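Local coordinates for protein beta-catenin homolog sys-1 (Caenorhabditis elegans, PDB 3C2G) that acts as a beta-catenin in Wnt asymmetry signalling, binding the TCF factor POP-1 directly and activating or repressing its target genes, at residues N46-V51 with S95-Q100. Residues are numbered along the deposited sequence; the frame is centred on the assembly and turned at random.
Sequences NMPNCV and SPYIHQ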
ATOM      1  N   ASN A  46      -5.026  21.080 -43.384  1.00 52.39           N
ATOM      2  CA  ASN A  46      -6.120  21.969 -42.974  1.00 51.41           C
ATOM      3  C   ASN A  46      -6.835  21.538 -41.702  1.00 51.69           C
ATOM      4  O   ASN A  46      -7.662  22.288 -41.172  1.00 51.49           O
ATOM      5  CB  ASN A  46      -7.158  22.131 -44.092  1.00 50.47           C
ATOM      6  CG  ASN A  46      -6.637  22.924 -45.276  1.00 47.19           C
ATOM      7  OD1 ASN A  46      -5.620  23.622 -45.194  1.00 41.24           O
ATOM      8  ND2 ASN A  46      -7.338  22.814 -46.394  1.00 43.87           N
HETATM    9  N   MSE A  47      -6.513  20.335 -41.228  1.00 52.21           N
HETATM   10  CA  MSE A  47      -7.168  19.720 -40.064  1.00 53.10           C
HETATM   11  C   MSE A  47      -7.171  20.568 -38.790  1.00 51.87           C
HETATM   12  O   MSE A  47      -8.222  20.695 -38.161  1.00 51.28           O
HETATM   13  CB  MSE A  47      -6.591  18.328 -39.774  1.00 54.43           C
HETATM   14  CG  MSE A  47      -7.127  17.228 -40.671  1.00 60.22           C
HETATM   15 SE   MSE A  47      -9.048  16.946 -40.411  1.00 74.68          SE
HETATM   16  CE  MSE A  47      -8.990  16.051 -38.679  1.00 70.33           C
ATOM     17  N   PRO A  48      -6.008  21.141 -38.401  1.00 51.24           N
ATOM     18  CA  PRO A  48      -5.986  22.007 -37.216  1.00 51.42           C
ATOM     19  C   PRO A  48      -7.113  23.048 -37.141  1.00 51.80           C
ATOM     20  O   PRO A  48      -7.794  23.130 -36.105  1.00 51.87           O
ATOM     21  CB  PRO A  48      -4.611  22.680 -37.294  1.00 51.13           C
ATOM     22  CG  PRO A  48      -3.759  21.672 -37.967  1.00 50.90           C
ATOM     23  CD  PRO A  48      -4.658  21.000 -38.984  1.00 51.26           C
ATOM     24  N   ASN A  49      -7.337  23.821 -38.204  1.00 51.65           N
ATOM     25  CA  ASN A  49      -8.419  24.805 -38.132  1.00 51.57           C
ATOM     26  C   ASN A  49      -9.810  24.251 -38.425  1.00 50.19           C
ATOM     27  O   ASN A  49     -10.806  24.820 -37.992  1.00 50.30           O
ATOM     28  CB  ASN A  49      -8.106  26.128 -38.867  1.00 52.87           C
ATOM     29  CG  ASN A  49      -8.257  26.026 -40.356  1.00 54.79           C
ATOM     30  OD1 ASN A  49      -7.371  25.527 -41.043  1.00 60.13           O
ATOM     31  ND2 ASN A  49      -9.372  26.520 -40.874  1.00 57.17           N
ATOM     32  N   CYS A  50      -9.872  23.123 -39.123  1.00 49.36           N
ATOM     33  CA  CYS A  50     -11.123  22.381 -39.280  1.00 47.56           C
ATOM     34  C   CYS A  50     -11.660  21.965 -37.904  1.00 46.00           C
ATOM     35  O   CYS A  50     -12.822  22.198 -37.582  1.00 45.54           O
ATOM     36  CB  CYS A  50     -10.900  21.161 -40.176  1.00 48.19           C
ATOM     37  SG  CYS A  50     -12.325  20.035 -40.339  1.00 51.27           S
ATOM     38  N   VAL A  51     -10.786  21.383 -37.084  1.00 44.42           N
ATOM     39  CA  VAL A  51     -11.113  21.027 -35.707  1.00 42.46           C
ATOM     40  C   VAL A  51     -11.438  22.264 -34.859  1.00 41.56           C
ATOM     41  O   VAL A  51     -12.432  22.275 -34.139  1.00 41.17           O
ATOM     42  CB  VAL A  51      -9.983  20.172 -35.064  1.00 42.72           C
ATOM     43  CG1 VAL A  51     -10.199  19.988 -33.561  1.00 42.17           C
ATOM     44  CG2 VAL A  51      -9.884  18.823 -35.758  1.00 41.14           C
ATOM     45  N   SER A  95      -6.614  12.345 -33.063  1.00 49.95           N
ATOM     46  CA  SER A  95      -5.682  12.256 -31.924  1.00 50.45           C
ATOM     47  C   SER A  95      -4.484  13.231 -31.946  1.00 49.94           C
ATOM     48  O   SER A  95      -4.121  13.746 -30.890  1.00 50.02           O
ATOM     49  CB  SER A  95      -5.245  10.814 -31.631  1.00 50.51           C
ATOM     50  OG  SER A  95      -4.284  10.369 -32.560  1.00 53.74           O
ATOM     51  N   PRO A  96      -3.900  13.526 -33.134  1.00 49.69           N
ATOM     52  CA  PRO A  96      -2.788  14.494 -33.133  1.00 49.55           C
ATOM     53  C   PRO A  96      -3.226  15.932 -32.821  1.00 49.23           C
ATOM     54  O   PRO A  96      -2.371  16.806 -32.631  1.00 49.42           O
ATOM     55  CB  PRO A  96      -2.242  14.430 -34.572  1.00 49.53           C
ATOM     56  CG  PRO A  96      -2.907  13.272 -35.226  1.00 49.86           C
ATOM     57  CD  PRO A  96      -4.195  13.050 -34.499  1.00 50.03           C
ATOM     58  N   TYR A  97      -4.539  16.167 -32.768  1.00 47.81           N
ATOM     59  CA  TYR A  97      -5.081  17.509 -32.541  1.00 46.82           C
ATOM     60  C   TYR A  97      -5.735  17.657 -31.160  1.00 45.43           C
ATOM     61  O   TYR A  97      -6.369  18.675 -30.862  1.00 44.73           O
ATOM     62  CB  TYR A  97      -6.054  17.880 -33.671  1.00 47.58           C
ATOM     63  CG  TYR A  97      -5.491  17.581 -35.047  1.00 47.78           C
ATOM     64  CD1 TYR A  97      -4.562  18.435 -35.638  1.00 48.05           C
ATOM     65  CD2 TYR A  97      -5.868  16.435 -35.741  1.00 47.63           C
ATOM     66  CE1 TYR A  97      -4.024  18.160 -36.888  1.00 48.94           C
ATOM     67  CE2 TYR A  97      -5.339  16.147 -36.993  1.00 48.58           C
ATOM     68  CZ  TYR A  97      -4.415  17.013 -37.562  1.00 49.55           C
ATOM     69  OH  TYR A  97      -3.888  16.744 -38.807  1.00 49.23           O
ATOM     70  N   ILE A  98      -5.534  16.648 -30.317  1.00 43.98           N
ATOM     71  CA  ILE A  98      -6.198  16.551 -29.017  1.00 42.85           C
ATOM     72  C   ILE A  98      -5.848  17.675 -28.044  1.00 41.97           C
ATOM     73  O   ILE A  98      -6.643  17.996 -27.154  1.00 41.45           O
ATOM     74  CB  ILE A  98      -5.998  15.141 -28.379  1.00 43.35           C
ATOM     75  CG1 ILE A  98      -7.051  14.870 -27.293  1.00 44.07           C
ATOM     76  CG2 ILE A  98      -4.559  14.923 -27.898  1.00 42.52           C
ATOM     77  CD1 ILE A  98      -8.379  14.372 -27.839  1.00 43.24           C
ATOM     78  N   HIS A  99      -4.686  18.296 -28.231  1.00 41.21           N
ATOM     79  CA  HIS A  99      -4.310  19.460 -27.423  1.00 41.37           C
ATOM     80  C   HIS A  99      -5.271  20.631 -27.607  1.00 40.92           C
ATOM     81  O   HIS A  99      -5.439  21.451 -26.697  1.00 41.24           O
ATOM     82  CB  HIS A  99      -2.861  19.891 -27.682  1.00 41.81           C
ATOM     83  CG  HIS A  99      -2.554  20.149 -29.119  1.00 45.11           C
ATOM     84  ND1 HIS A  99      -2.401  21.421 -29.629  1.00 47.72           N
ATOM     85  CD2 HIS A  99      -2.386  19.301 -30.161  1.00 47.12           C
ATOM     86  CE1 HIS A  99      -2.155  21.345 -30.924  1.00 47.50           C
ATOM     87  NE2 HIS A  99      -2.144  20.070 -31.272  1.00 48.06           N
ATOM     88  N   GLN A 100      -5.920  20.698 -28.768  1.00 40.51           N
ATOM     89  CA  GLN A 100      -6.932  21.729 -29.022  1.00 40.10           C
ATOM     90  C   GLN A 100      -8.167  21.486 -28.173  1.00 39.51           C
ATOM     91  O   GLN A 100      -8.757  22.442 -27.649  1.00 39.68           O
ATOM     92  CB  GLN A 100      -7.304  21.814 -30.506  1.00 40.17           C
ATOM     93  CG  GLN A 100      -6.191  22.355 -31.407  1.00 40.84           C
ATOM     94  CD  GLN A 100      -6.587  22.424 -32.868  1.00 40.68           C
ATOM     95  OE1 GLN A 100      -5.893  21.896 -33.734  1.00 42.48           O
ATOM     96  NE2 GLN A 100      -7.709  23.076 -33.151  1.00 42.85           N
TER
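Y97 reaches from the 3-10 turn ahead of helix 98-103 to the N-terminal part of helix 47-62, where its ring meets M47 and P48. Its chi1 of -47° sets CG anti to the carbonyl carbon and beside the backbone N. The phenol end comes up to M47, a selenomethionine; the two side chains cross at about a right angle, M47 CB lying 3.4 Å from Y97 CZ. M47 CE comes to 4.0 Å from Y97 CE2. On the other side of the hydroxyl-bearing carbon, P48 CD comes to 3.6 Å from Y97 CE1, with P48 CG close behind. P96 CB lies over the centre of one ring face, from within the same turn. An alanine in place of Y97 would probably open a gap beside M47 and P48, leaving M47 CB and P48 CD without the ring they pack on. One turn on, Q100 extends beyond CG to donate from NE2 to P48 O (3.0 Å, N-H...O angle 155°), the oxygen lying nearly in the amide plane. Q52 OE1 is a second hydrogen-bond partner of the same NE2, while V51 CG1 packs against it at 4.0 Å. F39, V42 and I94 also touch M47. In this all-helical armadillo domain, helices 47-62 and 98-103 are thus joined near the N-terminus by apolar packing around one ring and by a buried glutamine amide, whose rotation the two bonds at NE2 would hold.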